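Long-range contacts in Cas13d (PDB 6IV9), which binds a CRISPR RNA guide and probably uses its two HEPN domains to mature that RNA and to cleave target RNA: residues A[329-333]-A[360-365]; A[338-343]-A[473-478]; A[402-407]-A[461-465]. The protein carries 2 engineered substitutions. One frame throughout, in Å; residues are numbered along the deposited sequence.

In the fold
The three contacts knit helices on one side of the chain, next to the guide RNA. All touching residues of contacts 1 and 3 are buried, whereas contact 2 reaches the surface at Lys475. No helix serves two contacts, yet the segments meet: Asn340 of contact 2 hydrogen-bonds Tyr360 of contact 1 and Lys402 of contact 3, and Phe363 of contact 1 packs on Lys405 of contact 3. Chemistry follows place. Contact 1 combines aromatic packing with one hydrogen bond beside U43 of chain B; contact 2 adds lysine-to-carbonyl hydrogen bonds to packing by Leu473 and Met478; contact 3 is wholly apolar between its segments, with the ammonium groups of its lysines reaching the RNA.

Contact 1: residues A[329-333]-A[360-365]; sequences INKDF and YYDFIV. With nucleotides of chain B.
Residues 329-330 close helix 312-330. Lys331 leaves it with phi/psi -67/120, and Asp332 takes a left-handed conformation (54/49), so the chain bends and carries Phe333 round to the same partner as Ile329. That partner, 360-365, is a turn and a half of helix 353-366, with a wider pi-type turn at 362-365. The segments run antiparallel in register: Ile329 CA lies 8.3 Å from Val365 CA, and Phe333 CA 7.9 Å from Tyr361 CA. Phe333 (chi1 t) is the main bump. Its ring drops into a hollow walled by Tyr360, Tyr361 and Ile364; its CZ is 3.6 Å from Tyr361 CA, 4.0 Å from Tyr360 CD2 and 4.1 Å from Ile364 CG1, the last near the ring plane. Tyr361 (chi1 t) roofs one ring face in a T-shaped stack, its edge toward Phe333, centroids 5.0 Å apart and planes at 68°. Here the C-terminal end of helix 312-330 and Phe333, just past the bend, pack on helix 353-366 in an all-helical part of Cas13d that borders the guide: Ile364 CG2 lies 3.5 Å from O4' of U43 of chain B, and Ile329 CA 3.6 Å from O2 of that nucleotide. Beyond the roof, Tyr361 OH donates a 2.7 Å hydrogen bond to Asn330 OD1 (Asn330 chi1 m). Both side chains also bind the backbone of Lys490. A smaller bump, Ile329 (chi1 m), fits against Val365 (chi1 t), CG2 to CG2 at 3.7 Å. At the far edge of the hollow, Tyr360 OH is held by Asn340.

Contact 2: residues A[338-343]-A[473-478]; sequences KVNISL and LGKADM
Lys338 NZ donates two hydrogen bonds, 2.7 Å to Ala476 O and 2.8 Å to Gly474 O. A lysine thus binds backbone carbonyls at the C-terminal end of a helix, joining the start of helix 338-347 to the end of helix 467-475. A salt bridge to Glu335 balances the same ammonium. The Lys338 side chain (chi1 to chi4 p, t, m, t) bends over the helix end, with CE 3.4 Å from Leu473 O. Ala476 (-63/149) and Asp477 (-68/138) are extended and swing Met478 back, bringing its CG to 3.6 Å from Lys338 CB. The backbones come closest at Val339 and Leu473, CA to CA 5.2 Å. Outward from there, Leu473 (m, t) sets CD1 4.0 Å from Val339 CG1 and 3.5 Å from Leu343 CD1, while Met478 CE lies 3.9 Å from Ile341 CG2. Val339 also packs on a phosphate of the bound RNA. Helix 400-418 packs beside helix 338-347, against Val339, Asn340 and Leu343, and Ile341 leans on helix 353-366.

Contact 3: residues A[402-407]-A[461-465]; sequences KMYKLM and IADHM. With nucleotides of chain B.
Helix 400-418 supplies 402-407, whose side chains at 402, 403, 406 and 407 meet residues 461-465, near the C-terminal end of helix 436-464. The backbones approach best at Met403 and Met465, CA to CA 6.6 Å. Ile461 (m, t) comes first and plugs a gap between Met403 and, about one turn on, Leu406 and Met407: its CD1 is 3.7 Å from Leu406 CB and 4.0 Å from Met407 CG, and its CG2 is 3.9 Å from Met403 CG. Ala462, small and set sideways, touches lightly, CB to Met403 SD at 4.5 Å. Met465, with non-helical phi/psi of -86/72, turns back toward the first segment. Its m, m side chain lies along the groove between Lys402, Met403 and Leu406: SD is 3.8 Å from Lys402 CG, CG 3.9 Å from Met403 CB, and CE 3.5 Å from Leu406 CD1. Lys402 (t, t, m, m) lends only its aliphatic part here; its NZ gives a 2.7 Å hydrogen bond to OP2 of C45 of chain B and another to Asn340. Lys405 NZ salt-bridges an RNA phosphate. With no hydrogen bond between them, the two segments are held by methionine and aliphatic packing, while the ammonium groups of Lys402 and Lys405 reach phosphates of the bound crRNA, contacts that do not depend on base identity.

Contact 1: residues A[329-333]-A[360-365]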
loop_
_atom_site.group_PDB
_atom_site.type_symbol
_atom_site.label_atom_id
_atom_site.label_comp_id
_atom_site.label_asym_id
_atom_site.label_seq_id
_atom_site.Cartn_x
_atom_site.Cartn_y
_atom_site.Cartn_z
ATOM N N ILE A 329 1.659 -20.868 -12.046
ATOM C CA ILE A 329 3.130 -20.751 -11.862
ATOM C C ILE A 329 3.797 -22.132 -11.760
ATOM O O ILE A 329 4.829 -22.337 -12.349
ATOM C CB ILE A 329 3.402 -19.962 -10.574
ATOM C CG1 ILE A 329 2.832 -18.550 -10.629
ATOM C CG2 ILE A 329 4.872 -19.959 -10.243
ATOM C CD1 ILE A 329 2.618 -17.938 -9.279
ATOM N N ASN A 330 3.232 -22.996 -10.933
ATOM C CA ASN A 330 3.771 -24.338 -10.599
ATOM C C ASN A 330 3.720 -25.342 -11.751
ATOM O O ASN A 330 4.617 -26.157 -11.824
ATOM C CB ASN A 330 3.131 -24.912 -9.343
ATOM C CG ASN A 330 3.576 -24.172 -8.110
ATOM O OD1 ASN A 330 4.564 -23.472 -8.147
ATOM N ND2 ASN A 330 2.840 -24.306 -7.033
ATOM N N LYS A 331 2.684 -25.306 -12.576
ATOM C CA LYS A 331 2.570 -26.360 -13.613
ATOM C C LYS A 331 3.699 -26.223 -14.633
ATOM O O LYS A 331 3.785 -25.202 -15.263
ATOM C CB LYS A 331 1.206 -26.257 -14.294
ATOM C CG LYS A 331 0.639 -27.568 -14.812
ATOM C CD LYS A 331 -0.399 -27.370 -15.884
ATOM C CE LYS A 331 -0.472 -28.530 -16.853
ATOM N NZ LYS A 331 -0.872 -28.078 -18.205
ATOM N N ASP A 332 4.523 -27.254 -14.763
ATOM C CA ASP A 332 5.613 -27.233 -15.764
ATOM C C ASP A 332 6.478 -25.982 -15.577
ATOM O O ASP A 332 6.785 -25.338 -16.552
ATOM C CB ASP A 332 5.049 -27.410 -17.172
ATOM C CG ASP A 332 4.387 -28.763 -17.365
ATOM O OD1 ASP A 332 4.966 -29.761 -16.942
ATOM O OD2 ASP A 332 3.287 -28.797 -17.899
ATOM N N PHE A 333 6.890 -25.709 -14.348
ATOM C CA PHE A 333 7.713 -24.512 -14.070
ATOM C C PHE A 333 9.046 -24.573 -14.819
ATOM O O PHE A 333 9.477 -23.575 -15.333
ATOM C CB PHE A 333 7.967 -24.399 -12.572
ATOM C CG PHE A 333 8.871 -23.264 -12.196
ATOM C CD1 PHE A 333 10.239 -23.439 -12.164
ATOM C CD2 PHE A 333 8.353 -22.023 -11.875
ATOM C CE1 PHE A 333 11.079 -22.400 -11.814
ATOM C CE2 PHE A 333 9.198 -20.989 -11.520
ATOM C CZ PHE A 333 10.554 -21.181 -11.492
ATOM N N TYR A 360 16.327 -21.280 -8.562
ATOM C CA TYR A 360 15.563 -20.442 -9.510
ATOM C C TYR A 360 14.088 -20.392 -9.117
ATOM O O TYR A 360 13.492 -19.342 -9.191
ATOM C CB TYR A 360 15.813 -20.832 -10.961
ATOM C CG TYR A 360 15.395 -19.752 -11.916
ATOM C CD1 TYR A 360 16.191 -18.650 -12.127
ATOM C CD2 TYR A 360 14.187 -19.803 -12.570
ATOM C CE1 TYR A 360 15.814 -17.636 -12.982
ATOM C CE2 TYR A 360 13.794 -18.804 -13.435
ATOM C CZ TYR A 360 14.610 -17.716 -13.641
ATOM O OH TYR A 360 14.238 -16.735 -14.494
ATOM N N TYR A 361 13.538 -21.516 -8.674
ATOM C CA TYR A 361 12.131 -21.509 -8.220
ATOM C C TYR A 361 12.040 -20.559 -7.025
ATOM O O TYR A 361 11.092 -19.829 -6.929
ATOM C CB TYR A 361 11.631 -22.901 -7.830
ATOM C CG TYR A 361 10.200 -22.912 -7.370
ATOM C CD1 TYR A 361 9.168 -23.028 -8.273
ATOM C CD2 TYR A 361 9.870 -22.775 -6.041
ATOM C CE1 TYR A 361 7.848 -23.011 -7.878
ATOM C CE2 TYR A 361 8.554 -22.749 -5.627
ATOM C CZ TYR A 361 7.536 -22.875 -6.547
ATOM O OH TYR A 361 6.237 -22.868 -6.166
ATOM N N ASP A 362 13.031 -20.606 -6.148
ATOM C CA ASP A 362 13.039 -19.717 -4.964
ATOM C C ASP A 362 13.103 -18.269 -5.442
ATOM O O ASP A 362 12.294 -17.486 -5.013
ATOM C CB ASP A 362 14.252 -20.008 -4.085
ATOM C CG ASP A 362 14.414 -19.110 -2.873
ATOM O OD1 ASP A 362 14.075 -17.942 -2.953
ATOM O OD2 ASP A 362 14.911 -19.596 -1.880
ATOM N N PHE A 363 13.978 -17.990 -6.385
ATOM C CA PHE A 363 14.182 -16.618 -6.887
ATOM C C PHE A 363 12.878 -16.063 -7.461
ATOM O O PHE A 363 12.644 -14.900 -7.301
ATOM C CB PHE A 363 15.292 -16.655 -7.933
ATOM C CG PHE A 363 15.590 -15.356 -8.626
ATOM C CD1 PHE A 363 16.408 -14.414 -8.041
ATOM C CD2 PHE A 363 15.076 -15.093 -9.875
ATOM C CE1 PHE A 363 16.690 -13.230 -8.686
ATOM C CE2 PHE A 363 15.358 -13.907 -10.518
ATOM C CZ PHE A 363 16.159 -12.978 -9.919
ATOM N N ILE A 364 12.123 -16.864 -8.199
ATOM C CA ILE A 364 10.837 -16.390 -8.781
ATOM C C ILE A 364 9.689 -16.296 -7.768
ATOM O O ILE A 364 9.081 -15.260 -7.687
ATOM C CB ILE A 364 10.442 -17.276 -9.975
ATOM C CG1 ILE A 364 11.478 -17.199 -11.092
ATOM C CG2 ILE A 364 9.056 -16.932 -10.475
ATOM C CD1 ILE A 364 11.559 -15.860 -11.755
ATOM N N VAL A 365 9.437 -17.368 -7.031
ATOM C CA VAL A 365 8.234 -17.469 -6.162
ATOM C C VAL A 365 8.477 -17.029 -4.718
ATOM O O VAL A 365 7.598 -16.396 -4.170
ATOM C CB VAL A 365 7.683 -18.903 -6.214
ATOM C CG1 VAL A 365 6.463 -19.075 -5.349
ATOM C CG2 VAL A 365 7.389 -19.334 -7.635
ATOM P P U B 43 7.982 -11.720 -11.637
ATOM O OP1 U B 43 7.880 -11.693 -10.131
ATOM O OP2 U B 43 9.198 -11.227 -12.279
ATOM O "O5'" U B 43 7.734 -13.247 -11.992
ATOM C "C5'" U B 43 7.620 -13.682 -13.354
ATOM C "C4'" U B 43 7.819 -15.180 -13.430
ATOM O "O4'" U B 43 6.679 -15.763 -12.770
ATOM C "C3'" U B 43 7.791 -15.782 -14.846
ATOM O "O3'" U B 43 9.130 -15.751 -15.311
ATOM C "C2'" U B 43 7.246 -17.193 -14.580
ATOM O "O2'" U B 43 8.301 -17.910 -13.978
ATOM C "C1'" U B 43 6.216 -16.917 -13.475
ATOM N N1 U B 43 4.859 -16.657 -13.976
ATOM C C2 U B 43 4.165 -17.702 -14.537
ATOM O O2 U B 43 4.602 -18.832 -14.592
ATOM N N3 U B 43 2.931 -17.377 -15.025
ATOM C C4 U B 43 2.328 -16.147 -15.011
ATOM O O4 U B 43 1.200 -16.025 -15.486
ATOM C C5 U B 43 3.104 -15.113 -14.413
ATOM C C6 U B 43 4.314 -15.393 -13.930
#

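Contact 2: residues A[338-343]-A[473-478]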
loop_
_atom_site.group_PDB
_atom_site.type_symbol
_atom_site.label_atom_id
_atom_site.label_comp_id
_atom_site.label_asym_id
_atom_site.label_seq_id
_atom_site.Cartn_x
_atom_site.Cartn_y
_atom_site.Cartn_z
ATOM N N LYS A 338 12.574 -22.400 -19.086
ATOM C CA LYS A 338 13.704 -23.126 -19.727
ATOM C C LYS A 338 14.771 -22.183 -20.275
ATOM O O LYS A 338 15.906 -22.552 -20.257
ATOM C CB LYS A 338 13.199 -24.067 -20.819
ATOM C CG LYS A 338 12.495 -23.391 -21.979
ATOM C CD LYS A 338 11.675 -24.316 -22.822
ATOM C CE LYS A 338 12.534 -25.193 -23.696
ATOM N NZ LYS A 338 11.707 -26.010 -24.600
ATOM N N VAL A 339 14.394 -21.040 -20.806
ATOM C CA VAL A 339 15.467 -20.197 -21.379
ATOM C C VAL A 339 16.442 -19.748 -20.291
ATOM O O VAL A 339 17.616 -19.966 -20.441
ATOM C CB VAL A 339 14.836 -18.976 -22.053
ATOM C CG1 VAL A 339 15.893 -17.994 -22.478
ATOM C CG2 VAL A 339 13.930 -19.356 -23.199
ATOM N N ASN A 340 15.945 -19.143 -19.222
ATOM C CA ASN A 340 16.858 -18.691 -18.151
ATOM C C ASN A 340 17.527 -19.887 -17.482
ATOM O O ASN A 340 18.699 -19.806 -17.200
ATOM C CB ASN A 340 16.157 -17.775 -17.154
ATOM C CG ASN A 340 15.817 -16.438 -17.763
ATOM O OD1 ASN A 340 15.981 -16.242 -18.948
ATOM N ND2 ASN A 340 15.348 -15.518 -16.949
ATOM N N ILE A 341 16.778 -20.951 -17.238
ATOM C CA ILE A 341 17.372 -22.116 -16.529
ATOM C C ILE A 341 18.520 -22.701 -17.361
ATOM O O ILE A 341 19.562 -22.949 -16.793
ATOM C CB ILE A 341 16.299 -23.153 -16.172
ATOM C CG1 ILE A 341 15.420 -22.653 -15.023
ATOM C CG2 ILE A 341 16.948 -24.479 -15.837
ATOM C CD1 ILE A 341 14.143 -23.405 -14.852
ATOM N N SER A 342 18.334 -22.838 -18.671
ATOM C CA SER A 342 19.403 -23.406 -19.535
ATOM C C SER A 342 20.640 -22.524 -19.486
ATOM O O SER A 342 21.701 -23.046 -19.241
ATOM C CB SER A 342 18.937 -23.488 -20.941
ATOM O OG SER A 342 17.910 -24.429 -21.053
ATOM N N LEU A 343 20.463 -21.222 -19.639
ATOM C CA LEU A 343 21.598 -20.281 -19.648
ATOM C C LEU A 343 22.344 -20.380 -18.321
ATOM O O LEU A 343 23.550 -20.351 -18.332
ATOM C CB LEU A 343 21.009 -18.878 -19.766
ATOM C CG LEU A 343 21.240 -18.109 -21.060
ATOM C CD1 LEU A 343 21.731 -19.007 -22.183
ATOM C CD2 LEU A 343 19.981 -17.367 -21.466
ATOM N N LEU A 473 16.597 -21.252 -27.574
ATOM C CA LEU A 473 16.494 -21.862 -26.227
ATOM C C LEU A 473 15.057 -22.305 -25.949
ATOM O O LEU A 473 14.880 -23.280 -25.255
ATOM C CB LEU A 473 17.027 -20.868 -25.203
ATOM C CG LEU A 473 18.533 -20.705 -25.267
ATOM C CD1 LEU A 473 19.011 -19.629 -24.326
ATOM C CD2 LEU A 473 19.218 -22.017 -24.973
ATOM N N GLY A 474 14.086 -21.566 -26.459
ATOM C CA GLY A 474 12.668 -21.904 -26.276
ATOM C C GLY A 474 12.281 -23.207 -26.940
ATOM O O GLY A 474 11.447 -23.902 -26.388
ATOM N N LYS A 475 12.827 -23.482 -28.123
ATOM C CA LYS A 475 12.476 -24.701 -28.904
ATOM C C LYS A 475 13.301 -25.911 -28.469
ATOM O O LYS A 475 12.843 -27.025 -28.664
ATOM C CB LYS A 475 12.650 -24.426 -30.400
ATOM C CG LYS A 475 11.711 -23.373 -30.961
ATOM C CD LYS A 475 10.971 -23.829 -32.189
ATOM C CE LYS A 475 11.805 -23.722 -33.441
ATOM N NZ LYS A 475 13.234 -23.525 -33.112
ATOM N N ALA A 476 14.446 -25.682 -27.843
ATOM C CA ALA A 476 15.359 -26.775 -27.447
ATOM C C ALA A 476 14.712 -27.718 -26.437
ATOM O O ALA A 476 13.864 -27.287 -25.683
ATOM C CB ALA A 476 16.631 -26.199 -26.902
ATOM N N ASP A 477 15.104 -28.987 -26.474
ATOM C CA ASP A 477 14.566 -29.987 -25.526
ATOM C C ASP A 477 15.070 -29.654 -24.127
ATOM O O ASP A 477 16.230 -29.287 -23.992
ATOM C CB ASP A 477 15.064 -31.390 -25.867
ATOM C CG ASP A 477 14.030 -32.281 -26.532
ATOM O OD1 ASP A 477 13.047 -31.747 -27.079
ATOM O OD2 ASP A 477 14.217 -33.508 -26.480
ATOM N N MET A 478 14.210 -29.755 -23.126
ATOM C CA MET A 478 14.701 -29.555 -21.744
ATOM C C MET A 478 14.432 -30.863 -21.002
ATOM O O MET A 478 13.282 -31.107 -20.623
ATOM C CB MET A 478 13.987 -28.390 -21.057
ATOM C CG MET A 478 14.933 -27.274 -20.743
ATOM S SD MET A 478 15.575 -27.367 -19.076
ATOM C CE MET A 478 17.057 -26.390 -19.261
#

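Contact 3: residues A[402-407]-A[461-465]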
loop_
_atom_site.group_PDB
_atom_site.type_symbol
_atom_site.label_atom_id
_atom_site.label_comp_id
_atom_site.label_asym_id
_atom_site.label_seq_id
_atom_site.Cartn_x
_atom_site.Cartn_y
_atom_site.Cartn_z
ATOM N N LYS A 402 14.488 -9.898 -18.802
ATOM C CA LYS A 402 15.139 -11.226 -18.755
ATOM C C LYS A 402 16.607 -11.044 -18.374
ATOM O O LYS A 402 17.080 -11.769 -17.540
ATOM C CB LYS A 402 14.961 -11.971 -20.079
ATOM C CG LYS A 402 15.696 -13.295 -20.164
ATOM C CD LYS A 402 15.437 -14.069 -21.418
ATOM C CE LYS A 402 14.007 -14.526 -21.562
ATOM N NZ LYS A 402 13.605 -15.480 -20.507
ATOM N N MET A 403 17.263 -10.046 -18.947
ATOM C CA MET A 403 18.699 -9.820 -18.692
ATOM C C MET A 403 18.918 -9.513 -17.213
ATOM O O MET A 403 19.846 -10.052 -16.648
ATOM C CB MET A 403 19.212 -8.656 -19.537
ATOM C CG MET A 403 20.702 -8.466 -19.477
ATOM S SD MET A 403 21.312 -7.351 -20.765
ATOM C CE MET A 403 20.382 -5.880 -20.384
ATOM N N TYR A 404 18.070 -8.672 -16.634
ATOM C CA TYR A 404 18.181 -8.303 -15.202
ATOM C C TYR A 404 17.934 -9.506 -14.297
ATOM O O TYR A 404 18.577 -9.564 -13.279
ATOM C CB TYR A 404 17.328 -7.083 -14.874
ATOM C CG TYR A 404 17.866 -5.816 -15.479
ATOM C CD1 TYR A 404 19.057 -5.818 -16.172
ATOM C CD2 TYR A 404 17.173 -4.624 -15.386
ATOM C CE1 TYR A 404 19.556 -4.670 -16.754
ATOM C CE2 TYR A 404 17.663 -3.464 -15.951
ATOM C CZ TYR A 404 18.857 -3.488 -16.639
ATOM O OH TYR A 404 19.343 -2.364 -17.215
ATOM N N LYS A 405 17.003 -10.383 -14.661
ATOM C CA LYS A 405 16.726 -11.572 -13.820
ATOM C C LYS A 405 17.985 -12.437 -13.773
ATOM O O LYS A 405 18.368 -12.866 -12.714
ATOM C CB LYS A 405 15.570 -12.385 -14.403
ATOM C CG LYS A 405 14.175 -11.936 -14.011
ATOM C CD LYS A 405 13.092 -12.875 -14.436
ATOM C CE LYS A 405 11.764 -12.609 -13.773
ATOM N NZ LYS A 405 11.161 -11.335 -14.218
ATOM N N LEU A 406 18.613 -12.640 -14.921
ATOM C CA LEU A 406 19.836 -13.468 -14.965
ATOM C C LEU A 406 20.936 -12.820 -14.129
ATOM O O LEU A 406 21.551 -13.516 -13.369
ATOM C CB LEU A 406 20.257 -13.619 -16.427
ATOM C CG LEU A 406 19.306 -14.468 -17.257
ATOM C CD1 LEU A 406 19.531 -14.276 -18.738
ATOM C CD2 LEU A 406 19.419 -15.923 -16.869
ATOM N N MET A 407 21.140 -11.520 -14.270
ATOM C CA MET A 407 22.187 -10.813 -13.501
ATOM C C MET A 407 21.864 -10.858 -12.006
ATOM O O MET A 407 22.730 -11.195 -11.238
ATOM C CB MET A 407 22.290 -9.360 -13.965
ATOM C CG MET A 407 22.778 -9.211 -15.387
ATOM S SD MET A 407 22.762 -7.517 -15.981
ATOM C CE MET A 407 23.746 -7.662 -17.467
ATOM N N ILE A 461 25.911 -13.111 -20.480
ATOM C CA ILE A 461 24.433 -12.988 -20.476
ATOM C C ILE A 461 24.018 -12.038 -21.592
ATOM O O ILE A 461 23.138 -12.390 -22.333
ATOM C CB ILE A 461 23.950 -12.428 -19.129
ATOM C CG1 ILE A 461 24.001 -13.453 -18.002
ATOM C CG2 ILE A 461 22.566 -11.837 -19.285
ATOM C CD1 ILE A 461 23.902 -12.850 -16.647
ATOM N N ALA A 462 24.689 -10.899 -21.704
ATOM C CA ALA A 462 24.363 -9.866 -22.715
ATOM C C ALA A 462 24.496 -10.447 -24.125
ATOM O O ALA A 462 23.695 -10.104 -24.962
ATOM C CB ALA A 462 25.236 -8.663 -22.528
ATOM N N ASP A 463 25.473 -11.320 -24.337
ATOM C CA ASP A 463 25.723 -12.007 -25.632
ATOM C C ASP A 463 24.547 -12.922 -25.986
ATOM O O ASP A 463 24.359 -13.203 -27.151
ATOM C CB ASP A 463 27.019 -12.812 -25.597
ATOM C CG ASP A 463 28.277 -11.970 -25.667
ATOM O OD1 ASP A 463 28.168 -10.768 -25.917
ATOM O OD2 ASP A 463 29.348 -12.532 -25.474
ATOM N N HIS A 464 23.838 -13.434 -24.991
ATOM C CA HIS A 464 22.714 -14.353 -25.293
ATOM C C HIS A 464 21.386 -13.613 -25.287
ATOM O O HIS A 464 20.390 -14.237 -25.582
ATOM C CB HIS A 464 22.646 -15.471 -24.261
ATOM C CG HIS A 464 23.697 -16.511 -24.405
ATOM N ND1 HIS A 464 24.967 -16.323 -23.977
ATOM C CD2 HIS A 464 23.654 -17.749 -24.913
ATOM C CE1 HIS A 464 25.669 -17.396 -24.214
ATOM N NE2 HIS A 464 24.889 -18.281 -24.775
ATOM N N MET A 465 21.406 -12.331 -24.950
ATOM C CA MET A 465 20.145 -11.567 -24.844
ATOM C C MET A 465 19.723 -11.009 -26.204
ATOM O O MET A 465 19.815 -9.824 -26.420
ATOM C CB MET A 465 20.239 -10.489 -23.763
ATOM C CG MET A 465 20.288 -11.077 -22.367
ATOM S SD MET A 465 18.794 -11.978 -21.916
ATOM C CE MET A 465 19.285 -13.676 -22.151
ATOM P P C B 45 10.716 -16.541 -22.593
ATOM O OP1 C B 45 10.643 -17.165 -23.951
ATOM O OP2 C B 45 11.728 -17.108 -21.655
ATOM O "O5'" C B 45 11.067 -14.996 -22.699
ATOM C "C5'" C B 45 10.331 -14.169 -23.596
ATOM C "C4'" C B 45 11.038 -12.849 -23.687
ATOM O "O4'" C B 45 12.200 -12.983 -24.543
ATOM C "C3'" C B 45 10.269 -11.715 -24.347
ATOM O "O3'" C B 45 9.402 -11.080 -23.434
ATOM C "C2'" C B 45 11.395 -10.750 -24.663
ATOM O "O2'" C B 45 11.951 -10.035 -23.594
ATOM C "C1'" C B 45 12.490 -11.710 -25.114
ATOM N N1 C B 45 12.558 -11.743 -26.592
ATOM C C2 C B 45 12.049 -12.814 -27.323
ATOM O O2 C B 45 11.615 -13.802 -26.720
ATOM N N3 C B 45 12.095 -12.767 -28.676
ATOM C C4 C B 45 12.582 -11.685 -29.290
ATOM N N4 C B 45 12.608 -11.678 -30.622
ATOM C C5 C B 45 13.065 -10.562 -28.566
ATOM C C6 C B 45 13.038 -10.632 -27.235
ATOM P P A B 44 9.580 -14.906 -16.608
ATOM O OP1 A B 44 11.055 -14.907 -16.601
ATOM O OP2 A B 44 8.908 -13.567 -16.537
ATOM O "O5'" A B 44 8.834 -15.679 -17.794
ATOM C "C5'" A B 44 9.431 -16.921 -18.308
ATOM C "C4'" A B 44 8.889 -17.260 -19.676
ATOM O "O4'" A B 44 7.471 -17.568 -19.608
ATOM C "C3'" A B 44 9.012 -16.100 -20.669
ATOM O "O3'" A B 44 9.266 -16.587 -21.994
ATOM C "C2'" A B 44 7.653 -15.443 -20.560
ATOM O "O2'" A B 44 7.257 -14.751 -21.714
ATOM C "C1'" A B 44 6.754 -16.650 -20.415
ATOM N N9 A B 44 5.509 -16.345 -19.730
ATOM C C8 A B 44 5.284 -15.594 -18.595
ATOM N N7 A B 44 4.030 -15.572 -18.218
ATOM C C5 A B 44 3.389 -16.369 -19.157
ATOM C C6 A B 44 2.058 -16.762 -19.301
ATOM N N6 A B 44 1.087 -16.366 -18.479
ATOM N N1 A B 44 1.745 -17.566 -20.345
ATOM C C2 A B 44 2.725 -17.967 -21.163
ATOM N N3 A B 44 4.024 -17.675 -21.121
ATOM C C4 A B 44 4.290 -16.859 -20.086
#